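Local coordinates for hypothetical protein Atu3615 (Agrobacterium tumefaciens str. C58, PDB 1ZNP), which is of unknown function but belongs to the DUF985 family of the cupin superfamily, whose members share a small beta-barrel, at residues 56-61 with 107-112; 69-74 with 116-121; 73-78 with 101-106. All coordinates share one frame; numbering follows the deposited sequence.

Overall arrangement
All three contacts belong to one cupin fold; strand 73-78 is used by contacts 2 and 3 and adjoins strand 108-113 of contact 1. Contacts 1 and 3 are buried, with centres about 7 Å apart. Contact 2 is only partly buried and lies across the chain's centre from contact 1, about 18 Å away centre to centre; it shares Ile73 and Ala74 with contact 3. Chemistry follows place: contact 1 mixes backbone bonds, ring faces and a bridging water, contact 2 is mostly backbone pairing at a corner of the chain, and contact 3 is apolar packing, buried apart from its Ile102 and Pro104 edge.

Contact 1: residues 56-61 with 107-112; sequences HRVTDA and CWQSAE
The His56 ring carries Gln109 CG over one face, toward the rim and 3.7 Å from the ring centroid, a CH-pi contact; the amide plane of Gln109 lies only 15° from the ring plane. On the other flat pair, Arg57 CD sits over the centre of the Trp108 six-membered ring, 3.8 Å from its centroid. The Arg57 chain, extended from CG to NE, lays CD and NE over this indole face; the guanidinium, edge down and nearly perpendicular to the indole (84°), sets NE 3.3 Å from Trp108 CZ2. His56 N lies at the indole edge. Strand 56-58, partnered by strand 133-135, here joins the end of edge strand 108-113 of the large cupin sheet. His56 with Gln109, an antiparallel hydrogen-bonded pair, is the one bridge between the segments: His56 N gives to Gln109 O at 3.0 Å and Gln109 N to His56 O at 2.7 Å. Beyond it a water accepts from Val58 N (2.7 Å) and Gln109 NE2 (2.9 Å) and donates to Cys107 O (2.8 Å). Gln109 is gripped at both ends of its amide, since OE1 accepts from Trp65 NE1 and NE2 also bonds Glu63 OE1. His56 ND1 bonds His54 O, and Phe133 meets the imidazole ring.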
# COMPACT_ATOMS: atom_id res chain seq x y z
N HIS A 56 -7.34 -15.09 -2.89
CA HIS A 56 -8.11 -15.39 -4.09
C HIS A 56 -7.85 -14.30 -5.11
O HIS A 56 -7.19 -13.30 -4.81
CB HIS A 56 -9.60 -15.40 -3.77
CG HIS A 56 -10.11 -14.07 -3.31
ND1 HIS A 56 -9.82 -13.55 -2.07
CD2 HIS A 56 -10.83 -13.12 -3.96
CE1 HIS A 56 -10.34 -12.34 -1.97
NE2 HIS A 56 -10.96 -12.05 -3.10
N ARG A 57 -8.38 -14.50 -6.32
CA ARG A 57 -8.22 -13.50 -7.36
C ARG A 57 -9.38 -13.54 -8.35
O ARG A 57 -10.02 -14.58 -8.54
CB ARG A 57 -6.88 -13.68 -8.09
CG ARG A 57 -6.79 -14.92 -8.95
CD ARG A 57 -5.36 -15.19 -9.41
NE ARG A 57 -5.21 -16.61 -9.76
CZ ARG A 57 -5.65 -17.17 -10.89
NH1 ARG A 57 -6.27 -16.45 -11.81
NH2 ARG A 57 -5.51 -18.47 -11.07
N VAL A 58 -9.66 -12.38 -8.95
CA VAL A 58 -10.68 -12.23 -9.96
C VAL A 58 -9.83 -12.15 -11.21
O VAL A 58 -9.13 -11.16 -11.45
CB VAL A 58 -11.47 -10.94 -9.73
CG1 VAL A 58 -12.58 -10.82 -10.75
CG2 VAL A 58 -12.05 -10.92 -8.31
N THR A 59 -9.87 -13.22 -12.01
CA THR A 59 -9.05 -13.35 -13.21
C THR A 59 -9.12 -12.32 -14.31
O THR A 59 -8.09 -11.98 -14.90
CB THR A 59 -9.26 -14.73 -13.89
OG1 THR A 59 -10.59 -14.80 -14.43
CG2 THR A 59 -9.05 -15.87 -12.90
N ASP A 60 -10.30 -11.80 -14.60
CA ASP A 60 -10.44 -10.87 -15.71
C ASP A 60 -11.12 -9.54 -15.42
O ASP A 60 -11.74 -8.94 -16.31
CB ASP A 60 -11.20 -11.57 -16.82
CG ASP A 60 -12.45 -12.29 -16.30
OD1 ASP A 60 -12.78 -13.36 -16.84
OD2 ASP A 60 -13.10 -11.78 -15.36
N ALA A 61 -11.00 -9.07 -14.19
CA ALA A 61 -11.62 -7.81 -13.85
C ALA A 61 -10.94 -7.19 -12.66
O ALA A 61 -10.42 -7.90 -11.80
CB ALA A 61 -13.09 -8.02 -13.56
N CYS A 107 -4.87 -10.21 -9.92
CA CYS A 107 -3.89 -10.09 -8.85
C CYS A 107 -4.39 -10.77 -7.58
O CYS A 107 -5.54 -10.59 -7.19
CB CYS A 107 -3.63 -8.61 -8.55
SG CYS A 107 -2.67 -8.34 -7.05
N TRP A 108 -3.54 -11.56 -6.94
CA TRP A 108 -3.93 -12.24 -5.72
C TRP A 108 -4.29 -11.23 -4.63
O TRP A 108 -3.65 -10.18 -4.51
CB TRP A 108 -2.81 -13.15 -5.22
CG TRP A 108 -2.61 -14.41 -6.02
CD1 TRP A 108 -1.61 -14.67 -6.92
CD2 TRP A 108 -3.45 -15.57 -6.01
NE1 TRP A 108 -1.78 -15.92 -7.46
CE2 TRP A 108 -2.90 -16.49 -6.93
CE3 TRP A 108 -4.61 -15.92 -5.32
CZ2 TRP A 108 -3.47 -17.74 -7.17
CZ3 TRP A 108 -5.19 -17.17 -5.55
CH2 TRP A 108 -4.61 -18.06 -6.47
N GLN A 109 -5.31 -11.55 -3.83
CA GLN A 109 -5.74 -10.66 -2.76
C GLN A 109 -6.32 -11.36 -1.54
O GLN A 109 -6.99 -12.39 -1.66
CB GLN A 109 -6.77 -9.67 -3.30
CG GLN A 109 -8.03 -10.32 -3.84
CD GLN A 109 -9.07 -9.30 -4.26
OE1 GLN A 109 -9.48 -8.44 -3.47
NE2 GLN A 109 -9.52 -9.40 -5.51
N SER A 110 -6.06 -10.80 -0.36
CA SER A 110 -6.57 -11.34 0.89
C SER A 110 -6.68 -10.18 1.86
O SER A 110 -6.00 -9.17 1.69
CB SER A 110 -5.63 -12.41 1.47
OG SER A 110 -4.35 -11.89 1.73
N ALA A 111 -7.53 -10.31 2.86
CA ALA A 111 -7.71 -9.23 3.81
C ALA A 111 -8.17 -9.71 5.17
O ALA A 111 -8.56 -10.86 5.34
CB ALA A 111 -8.71 -8.22 3.24
N GLU A 112 -8.10 -8.83 6.15
CA GLU A 112 -8.53 -9.14 7.50
C GLU A 112 -8.90 -7.83 8.19
O GLU A 112 -8.32 -6.78 7.91
CB GLU A 112 -7.42 -9.86 8.27
CG GLU A 112 -6.13 -9.07 8.36
CD GLU A 112 -5.01 -9.61 7.47
OE1 GLU A 112 -3.88 -9.07 7.57
OE2 GLU A 112 -5.25 -10.55 6.67
O HOH W 1 -8.25 -10.24 -7.97

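Contact 2: residues 69-74 with 116-121; sequences AGAPIA and DFTLVG
Thr118 OG1 is gripped by two groups: it donates to Ala71 O, modelled at 2.5 Å, so short that the exact length is doubtful, and is also hydrogen-bonded to Ser113 OG. The hydroxyl reaches them with OG1 anti to the carbonyl carbon and beside the backbone N (chi1 -59°), which leaves CG2 on the other branch to meet Ile73 CD1 at 3.5 Å. The same Ile73 methyl lies 4.1 Å from Val120 CG1, so Thr118 and Val120 both present side chains to Ile73. Along the backbone, Ala69 and Leu119 form an antiparallel hydrogen-bonded pair, Ala69 N to Leu119 O at 3.3 Å, Leu119 N to Ala69 O at 2.9 Å. Gly70 and Thr118 follow as a non-hydrogen-bonded pair. Gly70 CA packs directly on Phe117 O (3.2 Å), at backbone angles (phi 87°, psi -168°) that call for glycine. Ala71 N then makes a hydrogen bond to Phe117 O at 2.9 Å. The Phe117 ring approaches Gly70 obliquely, CE2 nearest its CA at 3.6 Å, and both Phe117 and Leu119 pack against Ile10 of helix 7-14. Strand 63-68 pairs with strand 117-124, and the chain turns at Ala69 to begin strand 73-78 beside strand 108-113: a corner between the two faces of a cupin beta-barrel.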
# COMPACT_ATOMS: atom_id res chain seq x y z
N ALA A 69 -17.58 1.26 7.21
CA ALA A 69 -17.72 1.35 8.65
C ALA A 69 -16.87 0.32 9.38
O ALA A 69 -16.38 -0.64 8.78
CB ALA A 69 -19.17 1.18 9.03
N GLY A 70 -16.72 0.51 10.69
CA GLY A 70 -15.93 -0.40 11.48
C GLY A 70 -14.46 -0.04 11.48
O GLY A 70 -14.07 1.06 11.06
N ALA A 71 -13.64 -0.96 11.97
CA ALA A 71 -12.20 -0.79 12.06
C ALA A 71 -11.57 -0.85 10.68
O ALA A 71 -12.19 -1.34 9.73
CB ALA A 71 -11.60 -1.90 12.95
N PRO A 72 -10.34 -0.34 10.54
CA PRO A 72 -9.74 -0.41 9.20
C PRO A 72 -9.43 -1.86 8.85
O PRO A 72 -9.59 -2.76 9.67
CB PRO A 72 -8.48 0.44 9.34
CG PRO A 72 -8.15 0.36 10.81
CD PRO A 72 -9.52 0.47 11.45
N ILE A 73 -8.98 -2.07 7.63
CA ILE A 73 -8.65 -3.41 7.17
C ILE A 73 -7.24 -3.46 6.61
O ILE A 73 -6.69 -2.45 6.16
CB ILE A 73 -9.65 -3.87 6.06
CG1 ILE A 73 -10.74 -4.76 6.67
CG2 ILE A 73 -8.91 -4.60 4.92
CD1 ILE A 73 -11.76 -5.25 5.67
N ALA A 74 -6.64 -4.64 6.66
CA ALA A 74 -5.32 -4.83 6.09
C ALA A 74 -5.61 -5.60 4.80
O ALA A 74 -6.08 -6.74 4.83
CB ALA A 74 -4.46 -5.63 7.00
N ASP A 116 -13.20 -5.39 15.48
CA ASP A 116 -14.33 -6.30 15.59
C ASP A 116 -14.98 -6.59 14.26
O ASP A 116 -15.44 -7.71 14.01
CB ASP A 116 -15.35 -5.72 16.56
CG ASP A 116 -14.80 -5.61 17.97
OD1 ASP A 116 -15.43 -4.93 18.81
OD2 ASP A 116 -13.73 -6.22 18.23
N PHE A 117 -15.03 -5.59 13.39
CA PHE A 117 -15.62 -5.77 12.08
C PHE A 117 -15.33 -4.60 11.17
O PHE A 117 -15.00 -3.51 11.61
CB PHE A 117 -17.14 -5.94 12.17
CG PHE A 117 -17.87 -4.66 12.44
CD1 PHE A 117 -18.27 -4.33 13.73
CD2 PHE A 117 -18.13 -3.76 11.41
CE1 PHE A 117 -18.92 -3.12 14.00
CE2 PHE A 117 -18.78 -2.55 11.67
CZ PHE A 117 -19.17 -2.23 12.97
N THR A 118 -15.48 -4.86 9.88
CA THR A 118 -15.30 -3.86 8.86
C THR A 118 -16.32 -4.16 7.76
O THR A 118 -16.36 -5.27 7.22
CB THR A 118 -13.89 -3.87 8.24
OG1 THR A 118 -12.90 -3.66 9.26
CG2 THR A 118 -13.76 -2.76 7.19
N LEU A 119 -17.16 -3.17 7.49
CA LEU A 119 -18.16 -3.26 6.45
C LEU A 119 -17.52 -2.56 5.25
O LEU A 119 -17.10 -1.41 5.36
CB LEU A 119 -19.42 -2.48 6.85
CG LEU A 119 -20.75 -2.78 6.15
CD1 LEU A 119 -21.53 -1.50 5.96
CD2 LEU A 119 -20.52 -3.45 4.81
N VAL A 120 -17.45 -3.23 4.12
CA VAL A 120 -16.89 -2.60 2.94
C VAL A 120 -17.77 -2.84 1.73
O VAL A 120 -18.74 -3.59 1.77
CB VAL A 120 -15.48 -3.15 2.62
CG1 VAL A 120 -14.53 -2.94 3.78
CG2 VAL A 120 -15.56 -4.63 2.29
N GLY A 121 -17.40 -2.17 0.65
CA GLY A 121 -18.08 -2.32 -0.61
C GLY A 121 -17.02 -2.75 -1.62
O GLY A 121 -15.84 -2.42 -1.47

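Contact 3: residues 73-78 with 101-106; sequences IALHLS and VIVPAN
Leu75 and Val101 make the closest of the apolar contacts, Leu75 CD2 to Val101 CG1 at 3.2 Å, tight for two methyls and doubtful in exact length at this resolution, with Val101 CG2 at 3.7 Å from the same Leu75 methyl. Leu75 CG is anti to the backbone N (chi1 -169°), and CD2 carries the contact, also reaching Val103 CG2 at 4.1 Å. One step along, Leu77 uses both its branches: CD2 faces both Val103 methyls, 3.6 Å from CG2 and 3.9 Å from CG1, while CD1 reaches Pro104 CD at 4.0 Å. Polar bonding across the contact is absent; no hydrogen bond links the segments, and their strand axes, 8.9 Å apart and at 34°, are bridged by the Leu75 and Leu77 side chains. Backbone bonds of strand 73-78 run to its sheet neighbours, to Phe87 and Gln85 on one and to Ser110 and Glu112 on the other. Around the apolar cluster, Trp65 touches Leu75, Val101 and Val103, and Phe87 touches Leu77 and Val101. Inward-facing leucines and valines from two strands that are not direct sheet neighbours, with Phe87 from the strand between, form the packed interior of a cupin beta-barrel.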
# COMPACT_ATOMS: atom_id res chain seq x y z
N ILE A 73 -8.98 -2.07 7.63
CA ILE A 73 -8.65 -3.41 7.17
C ILE A 73 -7.24 -3.46 6.61
O ILE A 73 -6.69 -2.45 6.16
CB ILE A 73 -9.65 -3.87 6.06
CG1 ILE A 73 -10.74 -4.76 6.67
CG2 ILE A 73 -8.91 -4.60 4.92
CD1 ILE A 73 -11.76 -5.25 5.67
N ALA A 74 -6.64 -4.64 6.66
CA ALA A 74 -5.32 -4.83 6.09
C ALA A 74 -5.61 -5.60 4.80
O ALA A 74 -6.08 -6.74 4.83
CB ALA A 74 -4.46 -5.63 7.00
N LEU A 75 -5.35 -4.95 3.66
CA LEU A 75 -5.57 -5.54 2.35
C LEU A 75 -4.21 -5.89 1.76
O LEU A 75 -3.33 -5.04 1.66
CB LEU A 75 -6.30 -4.55 1.45
CG LEU A 75 -6.83 -5.08 0.12
CD1 LEU A 75 -7.85 -6.17 0.36
CD2 LEU A 75 -7.48 -3.96 -0.64
N HIS A 76 -4.04 -7.16 1.39
CA HIS A 76 -2.78 -7.65 0.84
C HIS A 76 -2.93 -7.98 -0.64
O HIS A 76 -3.86 -8.69 -1.02
CB HIS A 76 -2.36 -8.89 1.61
CG HIS A 76 -2.41 -8.72 3.10
ND1 HIS A 76 -1.51 -7.94 3.80
CD2 HIS A 76 -3.27 -9.22 4.02
CE1 HIS A 76 -1.82 -7.96 5.09
NE2 HIS A 76 -2.88 -8.73 5.25
N LEU A 77 -2.02 -7.46 -1.45
CA LEU A 77 -2.05 -7.70 -2.89
C LEU A 77 -0.75 -8.34 -3.37
O LEU A 77 0.34 -7.97 -2.94
CB LEU A 77 -2.25 -6.40 -3.66
CG LEU A 77 -3.40 -5.47 -3.30
CD1 LEU A 77 -3.68 -4.55 -4.50
CD2 LEU A 77 -4.65 -6.28 -2.94
N SER A 78 -0.88 -9.29 -4.29
CA SER A 78 0.27 -9.97 -4.86
C SER A 78 -0.05 -10.27 -6.31
O SER A 78 -0.77 -11.22 -6.62
CB SER A 78 0.54 -11.27 -4.11
OG SER A 78 1.68 -11.91 -4.66
N VAL A 101 -9.10 1.39 -2.44
CA VAL A 101 -7.89 0.74 -2.95
C VAL A 101 -8.25 -0.14 -4.15
O VAL A 101 -9.23 -0.90 -4.14
CB VAL A 101 -7.18 -0.09 -1.85
CG1 VAL A 101 -8.19 -0.86 -1.06
CG2 VAL A 101 -6.19 -1.04 -2.48
N ILE A 102 -7.42 -0.02 -5.19
CA ILE A 102 -7.61 -0.72 -6.45
C ILE A 102 -6.83 -2.00 -6.63
O ILE A 102 -5.63 -1.96 -6.87
CB ILE A 102 -7.23 0.18 -7.63
CG1 ILE A 102 -8.14 1.41 -7.66
CG2 ILE A 102 -7.33 -0.59 -8.93
CD1 ILE A 102 -7.78 2.40 -6.60
N VAL A 103 -7.51 -3.14 -6.55
CA VAL A 103 -6.83 -4.39 -6.77
C VAL A 103 -6.88 -4.63 -8.28
O VAL A 103 -7.95 -4.83 -8.86
CB VAL A 103 -7.53 -5.56 -6.05
CG1 VAL A 103 -6.71 -6.85 -6.23
CG2 VAL A 103 -7.72 -5.23 -4.57
N PRO A 104 -5.72 -4.58 -8.95
CA PRO A 104 -5.70 -4.81 -10.39
C PRO A 104 -6.19 -6.22 -10.74
O PRO A 104 -6.26 -7.09 -9.87
CB PRO A 104 -4.23 -4.56 -10.76
CG PRO A 104 -3.50 -4.93 -9.53
CD PRO A 104 -4.36 -4.35 -8.43
N ALA A 105 -6.54 -6.42 -12.00
CA ALA A 105 -7.05 -7.70 -12.48
C ALA A 105 -6.07 -8.87 -12.38
O ALA A 105 -4.87 -8.72 -12.60
CB ALA A 105 -7.54 -7.56 -13.92
N ASN A 106 -6.62 -10.03 -12.04
CA ASN A 106 -5.87 -11.26 -11.88
C ASN A 106 -4.78 -11.18 -10.82
O ASN A 106 -3.87 -12.00 -10.81
CB ASN A 106 -5.25 -11.69 -13.20
CG ASN A 106 -4.82 -13.15 -13.18
OD1 ASN A 106 -3.87 -13.54 -13.86
ND2 ASN A 106 -5.53 -13.97 -12.42